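Local atomic coordinates of DNA polymerase III subunit beta (Helicobacter pylori 26695, PDB entry 4S3I), a protein that forms the sliding clamp that tethers DNA polymerases and other proteins to DNA and gives them processivity. Residues 35-40 and 70-75; 130-135 and 214-219; 155-160 and 238-243; 278-283 and 320-325. All coordinates share one frame; numbering follows the deposited sequence.

Contact 1 of 4, residues 35-40 and 70-75; sequences IHLEVI and GTINGK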
loop_
_atom_site.group_PDB
_atom_site.type_symbol
_atom_site.label_atom_id
_atom_site.label_comp_id
_atom_site.label_asym_id
_atom_site.label_seq_id
_atom_site.Cartn_x
_atom_site.Cartn_y
_atom_site.Cartn_z
ATOM N N ILE A 35 0.725 17.150 20.884
ATOM C CA ILE A 35 1.274 18.333 20.249
ATOM C C ILE A 35 1.071 19.540 21.171
ATOM O O ILE A 35 -0.027 19.752 21.695
ATOM C CB ILE A 35 0.593 18.592 18.902
ATOM C CG1 ILE A 35 1.017 17.513 17.898
ATOM C CG2 ILE A 35 0.931 19.985 18.382
ATOM C CD1 ILE A 35 0.187 17.479 16.591
ATOM N N HIS A 36 2.139 20.313 21.381
ATOM C CA HIS A 36 2.070 21.547 22.159
ATOM C C HIS A 36 1.552 22.658 21.238
ATOM O O HIS A 36 1.987 22.792 20.079
ATOM C CB HIS A 36 3.455 21.888 22.708
ATOM C CG HIS A 36 3.505 23.119 23.556
ATOM N ND1 HIS A 36 3.578 24.391 23.023
ATOM C CD2 HIS A 36 3.547 23.275 24.903
ATOM C CE1 HIS A 36 3.645 25.274 24.008
ATOM N NE2 HIS A 36 3.631 24.622 25.155
ATOM N N LEU A 37 0.613 23.449 21.744
ATOM C CA LEU A 37 0.028 24.530 20.956
ATOM C C LEU A 37 0.330 25.852 21.646
ATOM O O LEU A 37 0.268 25.943 22.877
ATOM C CB LEU A 37 -1.485 24.367 20.842
ATOM C CG LEU A 37 -2.048 23.089 20.244
ATOM C CD1 LEU A 37 -3.579 23.106 20.301
ATOM C CD2 LEU A 37 -1.569 22.916 18.803
ATOM N N GLU A 38 0.650 26.878 20.862
ATOM C CA GLU A 38 0.866 28.211 21.426
ATOM C C GLU A 38 0.371 29.292 20.478
ATOM O O GLU A 38 0.774 29.337 19.314
ATOM C CB GLU A 38 2.345 28.436 21.768
ATOM C CG GLU A 38 2.651 29.868 22.201
ATOM C CD GLU A 38 3.839 29.968 23.153
ATOM O OE1 GLU A 38 4.797 29.172 23.016
ATOM O OE2 GLU A 38 3.810 30.853 24.042
ATOM N N VAL A 39 -0.515 30.155 20.970
ATOM C CA VAL A 39 -0.996 31.258 20.148
ATOM C C VAL A 39 -0.222 32.501 20.552
ATOM O O VAL A 39 -0.260 32.909 21.711
ATOM C CB VAL A 39 -2.517 31.478 20.286
ATOM C CG1 VAL A 39 -2.963 32.637 19.406
ATOM C CG2 VAL A 39 -3.280 30.202 19.898
ATOM N N ILE A 40 0.506 33.071 19.595
ATOM C CA ILE A 40 1.268 34.296 19.811
ATOM C C ILE A 40 0.967 35.276 18.682
ATOM O O ILE A 40 1.339 35.027 17.530
ATOM C CB ILE A 40 2.786 34.031 19.823
ATOM C CG1 ILE A 40 3.156 33.111 20.986
ATOM C CG2 ILE A 40 3.554 35.345 19.942
ATOM C CD1 ILE A 40 4.631 32.736 21.049
ATOM N N GLY A 70 -1.487 25.291 25.218
ATOM C CA GLY A 70 -2.197 24.068 25.571
ATOM C C GLY A 70 -1.549 22.877 24.873
ATOM O O GLY A 70 -0.534 23.040 24.198
ATOM N N THR A 71 -2.110 21.679 25.043
ATOM C CA THR A 71 -1.607 20.482 24.349
ATOM C C THR A 71 -2.786 19.645 23.916
ATOM O O THR A 71 -3.867 19.772 24.482
ATOM C CB THR A 71 -0.747 19.578 25.252
ATOM O OG1 THR A 71 -1.610 18.745 26.042
ATOM C CG2 THR A 71 0.170 20.397 26.159
ATOM N N ILE A 72 -2.571 18.759 22.948
ATOM C CA ILE A 72 -3.638 17.907 22.456
ATOM C C ILE A 72 -3.027 16.671 21.804
ATOM O O ILE A 72 -1.938 16.741 21.221
ATOM C CB ILE A 72 -4.541 18.681 21.449
ATOM C CG1 ILE A 72 -5.776 17.874 21.061
ATOM C CG2 ILE A 72 -3.746 19.153 20.221
ATOM C CD1 ILE A 72 -6.573 18.486 19.913
ATOM N N ASN A 73 -3.717 15.540 21.929
ATOM C CA ASN A 73 -3.302 14.312 21.256
ATOM C C ASN A 73 -3.243 14.533 19.745
ATOM O O ASN A 73 -4.260 14.818 19.110
ATOM C CB ASN A 73 -4.268 13.172 21.575
ATOM C CG ASN A 73 -3.812 11.846 20.994
ATOM O OD1 ASN A 73 -4.082 11.543 19.842
ATOM N ND2 ASN A 73 -3.112 11.050 21.803
ATOM N N GLY A 74 -2.050 14.412 19.175
ATOM C CA GLY A 74 -1.840 14.739 17.770
ATOM C C GLY A 74 -2.553 13.832 16.783
ATOM O O GLY A 74 -3.003 14.273 15.726
ATOM N N LYS A 75 -2.660 12.553 17.115
ATOM C CA LYS A 75 -3.297 11.617 16.182
ATOM C C LYS A 75 -4.809 11.842 16.126
ATOM O O LYS A 75 -5.400 11.900 15.050
ATOM C CB LYS A 75 -2.980 10.164 16.552
ATOM C CG LYS A 75 -3.709 9.124 15.663
ATOM C CD LYS A 75 -3.673 7.728 16.289
ATOM C CE LYS A 75 -4.151 6.656 15.307
ATOM N NZ LYS A 75 -5.547 6.872 14.846
#

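Contact 2 of 4, residues 130-135 and 214-219; sequences EVNAPF and YENFSF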
loop_
_atom_site.group_PDB
_atom_site.type_symbol
_atom_site.label_atom_id
_atom_site.label_comp_id
_atom_site.label_asym_id
_atom_site.label_seq_id
_atom_site.Cartn_x
_atom_site.Cartn_y
_atom_site.Cartn_z
ATOM N N GLU A 130 23.556 28.041 4.351
ATOM C CA GLU A 130 22.286 28.399 3.755
ATOM C C GLU A 130 22.204 27.557 2.498
ATOM O O GLU A 130 23.146 27.538 1.704
ATOM C CB GLU A 130 22.264 29.893 3.403
ATOM C CG GLU A 130 21.176 30.708 4.113
ATOM C CD GLU A 130 21.440 30.912 5.606
ATOM O OE1 GLU A 130 22.444 30.372 6.121
ATOM O OE2 GLU A 130 20.644 31.617 6.269
ATOM N N VAL A 131 21.104 26.833 2.329
ATOM C CA VAL A 131 20.970 25.916 1.210
ATOM C C VAL A 131 19.901 26.452 0.278
ATOM O O VAL A 131 18.720 26.385 0.593
ATOM C CB VAL A 131 20.590 24.512 1.710
ATOM C CG1 VAL A 131 20.388 23.553 0.534
ATOM C CG2 VAL A 131 21.659 23.982 2.640
ATOM N N ASN A 132 20.303 27.004 -0.864
ATOM C CA ASN A 132 19.310 27.601 -1.751
ATOM C C ASN A 132 19.052 26.805 -3.033
ATOM O O ASN A 132 18.486 27.324 -3.995
ATOM C CB ASN A 132 19.657 29.063 -2.056
ATOM C CG ASN A 132 19.443 29.979 -0.854
ATOM O OD1 ASN A 132 20.337 30.734 -0.470
ATOM N ND2 ASN A 132 18.256 29.908 -0.252
ATOM N N ALA A 133 19.458 25.541 -3.024
ATOM C CA ALA A 133 19.266 24.643 -4.159
ATOM C C ALA A 133 19.000 23.239 -3.634
ATOM O O ALA A 133 19.281 22.960 -2.467
ATOM C CB ALA A 133 20.486 24.666 -5.069
ATOM N N PRO A 134 18.467 22.341 -4.486
ATOM C CA PRO A 134 18.080 21.031 -3.946
ATOM C C PRO A 134 19.249 20.088 -3.677
ATOM O O PRO A 134 19.007 18.944 -3.296
ATOM C CB PRO A 134 17.202 20.431 -5.059
ATOM C CG PRO A 134 16.799 21.599 -5.924
ATOM C CD PRO A 134 17.945 22.559 -5.848
ATOM N N PHE A 135 20.486 20.536 -3.853
ATOM C CA PHE A 135 21.621 19.598 -3.809
ATOM C C PHE A 135 21.764 18.762 -2.518
ATOM O O PHE A 135 22.113 17.581 -2.576
ATOM C CB PHE A 135 22.948 20.305 -4.144
ATOM C CG PHE A 135 23.259 21.469 -3.252
ATOM C CD1 PHE A 135 23.017 22.762 -3.680
ATOM C CD2 PHE A 135 23.804 21.273 -1.988
ATOM C CE1 PHE A 135 23.302 23.844 -2.870
ATOM C CE2 PHE A 135 24.088 22.351 -1.166
ATOM C CZ PHE A 135 23.835 23.642 -1.611
ATOM N N TYR A 214 13.326 20.879 1.043
ATOM C CA TYR A 214 13.780 20.663 -0.322
ATOM C C TYR A 214 14.870 21.688 -0.660
ATOM O O TYR A 214 16.037 21.339 -0.842
ATOM C CB TYR A 214 12.597 20.758 -1.281
ATOM C CG TYR A 214 12.967 20.489 -2.719
ATOM C CD1 TYR A 214 13.396 19.231 -3.118
ATOM C CD2 TYR A 214 12.872 21.490 -3.680
ATOM C CE1 TYR A 214 13.737 18.976 -4.440
ATOM C CE2 TYR A 214 13.207 21.247 -5.003
ATOM C CZ TYR A 214 13.638 19.987 -5.374
ATOM O OH TYR A 214 13.976 19.729 -6.685
ATOM N N GLU A 215 14.497 22.961 -0.707
ATOM C CA GLU A 215 15.489 24.011 -0.874
ATOM C C GLU A 215 15.111 25.250 -0.068
ATOM O O GLU A 215 14.018 25.317 0.504
ATOM C CB GLU A 215 15.666 24.359 -2.356
ATOM C CG GLU A 215 14.387 24.826 -3.034
ATOM C CD GLU A 215 14.595 25.094 -4.514
ATOM O OE1 GLU A 215 15.730 24.868 -5.000
ATOM O OE2 GLU A 215 13.632 25.530 -5.184
ATOM N N ASN A 216 16.017 26.223 -0.038
ATOM C CA ASN A 216 15.828 27.458 0.716
ATOM C C ASN A 216 15.536 27.184 2.192
ATOM O O ASN A 216 14.440 27.462 2.695
ATOM C CB ASN A 216 14.768 28.359 0.063
ATOM C CG ASN A 216 15.215 28.893 -1.298
ATOM O OD1 ASN A 216 16.402 29.133 -1.523
ATOM N ND2 ASN A 216 14.261 29.074 -2.209
ATOM N N PHE A 217 16.527 26.599 2.860
ATOM C CA PHE A 217 16.492 26.409 4.306
ATOM C C PHE A 217 17.894 26.625 4.848
ATOM O O PHE A 217 18.865 26.634 4.091
ATOM C CB PHE A 217 15.975 25.019 4.694
ATOM C CG PHE A 217 16.764 23.871 4.099
ATOM C CD1 PHE A 217 16.376 23.302 2.893
ATOM C CD2 PHE A 217 17.885 23.352 4.754
ATOM C CE1 PHE A 217 17.094 22.244 2.340
ATOM C CE2 PHE A 217 18.607 22.288 4.206
ATOM C CZ PHE A 217 18.208 21.732 2.996
ATOM N N SER A 218 18.006 26.820 6.154
ATOM C CA SER A 218 19.318 26.913 6.771
ATOM C C SER A 218 19.606 25.601 7.483
ATOM O O SER A 218 18.680 24.894 7.888
ATOM C CB SER A 218 19.353 28.057 7.771
ATOM O OG SER A 218 18.441 27.811 8.810
ATOM N N PHE A 219 20.882 25.273 7.625
ATOM C CA PHE A 219 21.304 24.135 8.420
ATOM C C PHE A 219 22.346 24.644 9.385
ATOM O O PHE A 219 23.334 25.264 8.965
ATOM C CB PHE A 219 21.903 23.028 7.535
ATOM C CG PHE A 219 22.560 21.903 8.321
ATOM C CD1 PHE A 219 23.847 22.045 8.845
ATOM C CD2 PHE A 219 21.892 20.702 8.521
ATOM C CE1 PHE A 219 24.440 21.008 9.567
ATOM C CE2 PHE A 219 22.483 19.662 9.238
ATOM C CZ PHE A 219 23.755 19.813 9.756
HETATM O O HOH W 1 15.909 29.109 -4.675
HETATM O O HOH W 2 18.694 20.820 -0.726
#

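Contact 3 of 4, residues 155-160 and 238-243; sequences ELAGIL and KLIDGN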
loop_
_atom_site.group_PDB
_atom_site.type_symbol
_atom_site.label_atom_id
_atom_site.label_comp_id
_atom_site.label_asym_id
_atom_site.label_seq_id
_atom_site.Cartn_x
_atom_site.Cartn_y
_atom_site.Cartn_z
ATOM N N GLU A 155 27.904 4.952 14.637
ATOM C CA GLU A 155 28.178 6.025 13.678
ATOM C C GLU A 155 27.756 5.706 12.246
ATOM O O GLU A 155 27.528 6.615 11.450
ATOM C CB GLU A 155 29.663 6.409 13.719
ATOM C CG GLU A 155 30.615 5.221 13.806
ATOM C CD GLU A 155 30.707 4.643 15.212
ATOM O OE1 GLU A 155 29.983 3.661 15.501
ATOM O OE2 GLU A 155 31.487 5.184 16.028
ATOM N N LEU A 156 27.646 4.419 11.925
ATOM C CA LEU A 156 27.268 4.003 10.576
ATOM C C LEU A 156 25.759 3.994 10.439
ATOM O O LEU A 156 25.226 3.866 9.342
ATOM C CB LEU A 156 27.852 2.628 10.247
ATOM C CG LEU A 156 29.375 2.525 10.327
ATOM C CD1 LEU A 156 29.839 1.090 10.117
ATOM C CD2 LEU A 156 30.018 3.440 9.302
ATOM N N ALA A 157 25.072 4.146 11.565
ATOM C CA ALA A 157 23.614 4.211 11.564
ATOM C C ALA A 157 23.119 5.601 11.152
ATOM O O ALA A 157 21.933 5.915 11.276
ATOM C CB ALA A 157 23.057 3.827 12.943
ATOM N N GLY A 158 24.028 6.436 10.663
ATOM C CA GLY A 158 23.650 7.767 10.237
ATOM C C GLY A 158 24.355 8.201 8.968
ATOM O O GLY A 158 25.186 7.469 8.432
ATOM N N ILE A 159 24.023 9.401 8.494
ATOM C CA ILE A 159 24.688 9.962 7.330
ATOM C C ILE A 159 25.717 10.996 7.772
ATOM O O ILE A 159 25.456 11.827 8.665
ATOM C CB ILE A 159 23.676 10.561 6.339
ATOM C CG1 ILE A 159 24.366 10.978 5.033
ATOM C CG2 ILE A 159 22.919 11.728 6.969
ATOM C CD1 ILE A 159 23.403 11.063 3.874
ATOM N N LEU A 160 26.904 10.922 7.182
ATOM C CA LEU A 160 27.975 11.850 7.524
ATOM C C LEU A 160 27.874 13.151 6.731
ATOM O O LEU A 160 27.719 13.123 5.514
ATOM C CB LEU A 160 29.344 11.220 7.282
ATOM C CG LEU A 160 30.518 12.207 7.346
ATOM C CD1 LEU A 160 30.665 12.820 8.745
ATOM C CD2 LEU A 160 31.828 11.559 6.906
ATOM N N LYS A 238 19.128 15.256 17.483
ATOM C CA LYS A 238 20.370 14.998 18.175
ATOM C C LYS A 238 21.278 14.351 17.140
ATOM O O LYS A 238 20.797 13.679 16.218
ATOM C CB LYS A 238 20.146 14.058 19.358
ATOM C CG LYS A 238 21.346 13.938 20.271
ATOM C CD LYS A 238 21.207 12.780 21.263
ATOM C CE LYS A 238 20.074 12.982 22.267
ATOM N NZ LYS A 238 20.104 11.955 23.363
ATOM N N LEU A 239 22.578 14.582 17.263
ATOM C CA LEU A 239 23.547 13.961 16.367
ATOM C C LEU A 239 24.031 12.646 16.974
ATOM O O LEU A 239 23.939 12.433 18.190
ATOM C CB LEU A 239 24.756 14.879 16.152
ATOM C CG LEU A 239 24.544 16.279 15.576
ATOM C CD1 LEU A 239 25.876 17.023 15.387
ATOM C CD2 LEU A 239 23.779 16.217 14.277
ATOM N N ILE A 240 24.562 11.770 16.127
ATOM C CA ILE A 240 25.264 10.591 16.619
ATOM C C ILE A 240 26.685 10.947 17.045
ATOM O O ILE A 240 27.456 11.502 16.254
ATOM C CB ILE A 240 25.325 9.491 15.558
ATOM C CG1 ILE A 240 23.908 9.096 15.143
ATOM C CG2 ILE A 240 26.091 8.284 16.093
ATOM C CD1 ILE A 240 23.859 8.032 14.062
ATOM N N ASP A 241 27.027 10.623 18.291
ATOM C CA ASP A 241 28.360 10.888 18.826
ATOM C C ASP A 241 29.384 9.874 18.348
ATOM O O ASP A 241 29.083 8.690 18.226
ATOM C CB ASP A 241 28.343 10.859 20.355
ATOM C CG ASP A 241 27.749 12.110 20.953
ATOM O OD1 ASP A 241 28.094 13.216 20.482
ATOM O OD2 ASP A 241 26.936 11.980 21.892
ATOM N N GLY A 242 30.605 10.339 18.112
ATOM C CA GLY A 242 31.689 9.445 17.752
ATOM C C GLY A 242 32.388 9.853 16.473
ATOM O O GLY A 242 32.197 10.963 15.967
ATOM N N ASN A 243 33.197 8.944 15.946
ATOM C CA ASN A 243 33.972 9.215 14.752
ATOM C C ASN A 243 33.576 8.312 13.591
ATOM O O ASN A 243 33.652 7.083 13.678
ATOM C CB ASN A 243 35.458 9.078 15.062
ATOM C CG ASN A 243 35.849 9.825 16.312
ATOM O OD1 ASN A 243 36.226 9.220 17.318
ATOM N ND2 ASN A 243 35.739 11.149 16.267
#

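Contact 4 of 4, residues 278-283 and 320-325; sequences STIKLT and LGVNAK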
loop_
_atom_site.group_PDB
_atom_site.type_symbol
_atom_site.label_atom_id
_atom_site.label_comp_id
_atom_site.label_asym_id
_atom_site.label_seq_id
_atom_site.Cartn_x
_atom_site.Cartn_y
_atom_site.Cartn_z
ATOM N N SER A 278 20.025 -13.389 -6.256
ATOM C CA SER A 278 20.334 -12.108 -5.613
ATOM C C SER A 278 21.709 -11.628 -6.059
ATOM O O SER A 278 22.063 -10.456 -5.882
ATOM C CB SER A 278 20.298 -12.235 -4.089
ATOM O OG SER A 278 21.401 -12.985 -3.631
ATOM N N THR A 279 22.487 -12.547 -6.624
ATOM C CA THR A 279 23.787 -12.196 -7.189
ATOM C C THR A 279 23.844 -12.554 -8.674
ATOM O O THR A 279 23.169 -13.477 -9.147
ATOM C CB THR A 279 24.952 -12.873 -6.441
ATOM O OG1 THR A 279 24.818 -14.287 -6.556
ATOM C CG2 THR A 279 24.968 -12.475 -4.960
ATOM N N ILE A 280 24.665 -11.816 -9.398
ATOM C CA ILE A 280 24.706 -11.902 -10.846
ATOM C C ILE A 280 26.150 -11.932 -11.331
ATOM O O ILE A 280 26.997 -11.190 -10.828
ATOM C CB ILE A 280 23.978 -10.678 -11.459
ATOM C CG1 ILE A 280 22.459 -10.845 -11.340
ATOM C CG2 ILE A 280 24.365 -10.465 -12.920
ATOM C CD1 ILE A 280 21.689 -9.578 -11.704
ATOM N N LYS A 281 26.437 -12.796 -12.297
ATOM C CA LYS A 281 27.724 -12.758 -12.979
ATOM C C LYS A 281 27.644 -11.853 -14.209
ATOM O O LYS A 281 26.902 -12.145 -15.168
ATOM C CB LYS A 281 28.143 -14.168 -13.392
ATOM C CG LYS A 281 29.461 -14.241 -14.148
ATOM C CD LYS A 281 29.772 -15.697 -14.489
ATOM C CE LYS A 281 31.004 -15.821 -15.365
ATOM N NZ LYS A 281 31.245 -17.250 -15.738
ATOM N N LEU A 282 28.387 -10.750 -14.175
ATOM C CA LEU A 282 28.454 -9.806 -15.291
ATOM C C LEU A 282 29.682 -10.107 -16.149
ATOM O O LEU A 282 30.801 -10.190 -15.638
ATOM C CB LEU A 282 28.555 -8.372 -14.764
ATOM C CG LEU A 282 28.901 -7.280 -15.785
ATOM C CD1 LEU A 282 27.761 -7.127 -16.787
ATOM C CD2 LEU A 282 29.213 -5.927 -15.109
ATOM N N THR A 283 29.481 -10.270 -17.448
ATOM C CA THR A 283 30.609 -10.512 -18.337
ATOM C C THR A 283 30.699 -9.401 -19.353
ATOM O O THR A 283 29.792 -9.222 -20.164
ATOM C CB THR A 283 30.485 -11.836 -19.098
ATOM O OG1 THR A 283 30.423 -12.935 -18.176
ATOM C CG2 THR A 283 31.691 -12.007 -20.028
ATOM N N LEU A 320 32.757 -10.184 -13.660
ATOM C CA LEU A 320 32.550 -9.529 -12.356
ATOM C C LEU A 320 31.302 -10.062 -11.633
ATOM O O LEU A 320 30.199 -10.026 -12.186
ATOM C CB LEU A 320 32.437 -8.014 -12.544
ATOM C CG LEU A 320 32.305 -7.174 -11.276
ATOM C CD1 LEU A 320 33.605 -7.207 -10.476
ATOM C CD2 LEU A 320 31.910 -5.741 -11.628
ATOM N N GLY A 321 31.478 -10.571 -10.413
ATOM C CA GLY A 321 30.356 -11.031 -9.607
ATOM C C GLY A 321 29.784 -9.870 -8.809
ATOM O O GLY A 321 30.528 -9.187 -8.097
ATOM N N VAL A 322 28.480 -9.619 -8.932
ATOM C CA VAL A 322 27.871 -8.468 -8.259
ATOM C C VAL A 322 26.601 -8.789 -7.478
ATOM O O VAL A 322 25.859 -9.709 -7.823
ATOM C CB VAL A 322 27.561 -7.319 -9.232
ATOM C CG1 VAL A 322 28.791 -6.945 -10.047
ATOM C CG2 VAL A 322 26.396 -7.691 -10.157
ATOM N N ASN A 323 26.360 -8.015 -6.421
ATOM C CA ASN A 323 25.088 -8.050 -5.708
ATOM C C ASN A 323 24.082 -7.231 -6.521
ATOM O O ASN A 323 24.304 -6.048 -6.807
ATOM C CB ASN A 323 25.254 -7.493 -4.283
ATOM C CG ASN A 323 23.935 -7.429 -3.501
ATOM O OD1 ASN A 323 22.948 -6.838 -3.956
ATOM N ND2 ASN A 323 23.932 -8.007 -2.304
ATOM N N ALA A 324 22.982 -7.874 -6.906
ATOM C CA ALA A 324 22.034 -7.268 -7.838
ATOM C C ALA A 324 21.390 -6.020 -7.238
ATOM O O ALA A 324 21.371 -4.946 -7.857
ATOM C CB ALA A 324 20.971 -8.295 -8.245
ATOM N N LYS A 325 20.857 -6.164 -6.030
ATOM C CA LYS A 325 20.238 -5.032 -5.339
ATOM C C LYS A 325 21.203 -3.862 -5.166
ATOM O O LYS A 325 20.829 -2.712 -5.383
ATOM C CB LYS A 325 19.699 -5.476 -3.973
ATOM C CG LYS A 325 19.265 -4.324 -3.062
ATOM C CD LYS A 325 19.117 -4.832 -1.619
ATOM C CE LYS A 325 18.575 -3.764 -0.685
ATOM N NZ LYS A 325 18.620 -4.226 0.735
HETATM O O HOH W 3 20.529 -8.886 -4.707
#

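Contact 1 of 4, residues 35-40 and 70-75
Ile35 pairs with Ile72, and Leu37 with Gly70, in an antiparallel join of strands 34-40 and 68-73. Four backbone hydrogen bonds hold it. In the Ile35-Ile72 pair, Ile35 N reaches Ile72 O at 2.7 Å and Ile72 N reaches Ile35 O at 3.0 Å. Leu37 N donates to Gly70 O at 2.7 Å, nearly straight at 170°, and Gly70 N returns a bond to Leu37 O. His36 and Thr71 form the non-hydrogen-bonded pair between them. Here Thr71 CA makes a CA-H...O contact of 3.2 Å with Ile35 O.

The apolar contacts lie on the face that carries Ile35, Leu37 and Ile72. Leu37 CD1 meets Ile72 CG2 at 4.0 Å, the two side chains crossing at a slant. CG1 of Ile35 stays beside its own backbone N (chi1 -70°), and the chain then extends to CD1, which rests 3.6 Å from Gly74 CA. Gly74 starts helix 74-82, so Ile35 packs at the strand-to-helix junction. Leu98 covers Leu37 and Ile72, and helix 9-19 covers Ile35.

On the other face, Gly70 O stands 4.0 Å above the plane of the His36 ring, toward its rim. The same ring meets Phe117. Thr71 OG1 bonds to Phe112 N and His34 ND1, and Asn73 caps the helix through Lys76 N.

The chemistry is that of a buried sheet margin. Backbone polar atoms satisfy one another, branched aliphatic side chains fill the core side, and Gly74, having no side chain, lets Ile35 CD1 lie on its CA.

Contact 2 of 4, residues 130-135 and 214-219
Tyr214 receives Pro134 over one face of its ring. Pro134 CB stands 4.0 Å from the ring centroid, a CH-pi contact, and Pro134 CG lies against CZ and OH. The backbone O of Tyr214 shares water 2 with Ala133 O, and the water donates to both.

Glu215 runs alongside Pro134. Its CG sits between the backbone N and the carbonyl carbon (chi1 59°), and the chain is extended beyond it. Glu215 OE1 ends 3.3 Å from Pro134 CD.

Asn216 has a positive phi of 56° and forms a G1 beta bulge with Phe217, both facing Val131. Asn216 N makes only a weak bond to Val131 O, at 2.8 Å. Its side chain crosses that of Asn132 at about a right angle. Asn132 ND2 lies 2.4 Å from Asn216 OD1, too short to be taken at face value. Water 1 links Asn132 O to Asn216 ND2.

Phe217 completes the bulge: its N donates to Val131 O at 3.2 Å, and Val131 N donates to Phe217 O at 2.9 Å. That second bond is nearly straight, at 165°. The Phe217 ring lies beside Val131, whose CB is over the ring face, 4.0 Å from the centroid. Val131 CG1 and CG2 rest on ring carbons as well.

Ser218 closes the walk, with CB 4.1 Å from Glu130 OE2. Strand 217-221 lies between strands 127-131 and 225-229 in the sheet. Leu136 of helix 135-143 packs on Val131 and Phe217, Val137 touches Tyr214 and Phe217, and Ile228 covers Phe217 from strand 225-229.

Contact 3 of 4, residues 155-160 and 238-243
Glu155 and Asn243 bring the flat groups together: the carboxylate of the first and the backbone carbonyl of the second. Asn243 O comes to the side of the carboxylate where CG and OE2 lie. It is 3.6 Å from Glu155 CG and 3.7 Å from Glu155 OE2. Two acceptors face each other in the second pair, so attraction is not expected there, and the touch is carried by the aliphatic CG. The Glu155 chain is bent at chi2 (-78°), which swings CD back from a fully extended course. Its OE1 has a weak, long ion pair with Lys153.

Ile240 does most of the remaining work, and all of it is apolar. Its CB points at residues 155-160, and its two branches part. CG2 touches the Glu155 backbone, 3.9 Å from Glu155 CA. The other branch is extended, with CD1 anti to CA (chi2 178°), and CD1 settles over the start of strand 158-164. There it is 3.8 Å from Gly158 N and equally close to Gly158 CA. Ala157 C is 3.9 Å from this methyl, and Ala157 CB is farther off, at 4.4 Å. Gly158 presents bare backbone, so CD1 can lie directly on the main chain.

This is a loop laid across the turn that leads into a strand. The loop follows strand 233-238 and runs on toward strand 257-262, from the central to the C-terminal domain of a beta sliding clamp. Leu156 of the turn packs on Pro245 and Thr175. Bacterial clamps bind partner peptides in a pocket between these two domains, and Leu156, Thr175 and Pro245 probably lie at it.

Contact 4 of 4, residues 278-283 and 320-325
Ile280 and Ala324 meet through the torsions of the isoleucine. CG1 stands anti to the carbonyl carbon (chi1 -76°), and CD1 is anti to CA (chi2 170°). CD1 thereby reaches Ala324 CB at 3.8 Å. CG2 of Val322 sits between its own backbone N and carbonyl carbon, and lies 4.1 Å from Ile280 CB. These groups belong to an antiparallel strand pair that runs into a helix, within the C-terminal domain of the clamp.

Two pairs are hydrogen-bonded. Ile280 and Val322 exchange two hydrogen bonds, each 2.9 Å from N to O, and Leu282 and Leu320 do the same at 2.8 Å. The non-hydrogen-bonded pairs Thr279-Asn323 and Lys281-Gly321 alternate with them. Phe350 covers Leu320 and Val322, and helix 263-273 packs on Ile280 and Leu282.

Asn323 is the N-cap of helix 324-332, its OD1 accepting from Phe326 N. Ser278 OG is held by Asp295. At the helix start Ser278 O takes a hydrogen bond from Ala324 N, 2.9 Å long and 168° at the hydrogen. Ser278 O also accepts from water 3, at an unusually short 2.5 Å. Water 3 in turn accepts from Lys325 N at 3.0 Å.

From the N terminus, contact 1 comes first. It closes the helix-free, mostly strand excursion between 34-40 and 68-73 and leads into helix 74-82 of the N-terminal domain. Contact 2 opens at 130-135 and closes at 214-219, within the central domain. Contact 3 opens inside that span, at 155-160, and closes beyond it, at 238-243, so contacts 2 and 3 cross. Their nearest atoms are about 6 Å apart. Contacts 1 and 2 share one large sheet that continues from the first domain into the second. Contact 4 follows in series, in the C-terminal domain, its centre about 52 Å from that of contact 1. Like contact 1, it ends with a strand entering an asparagine-capped helix.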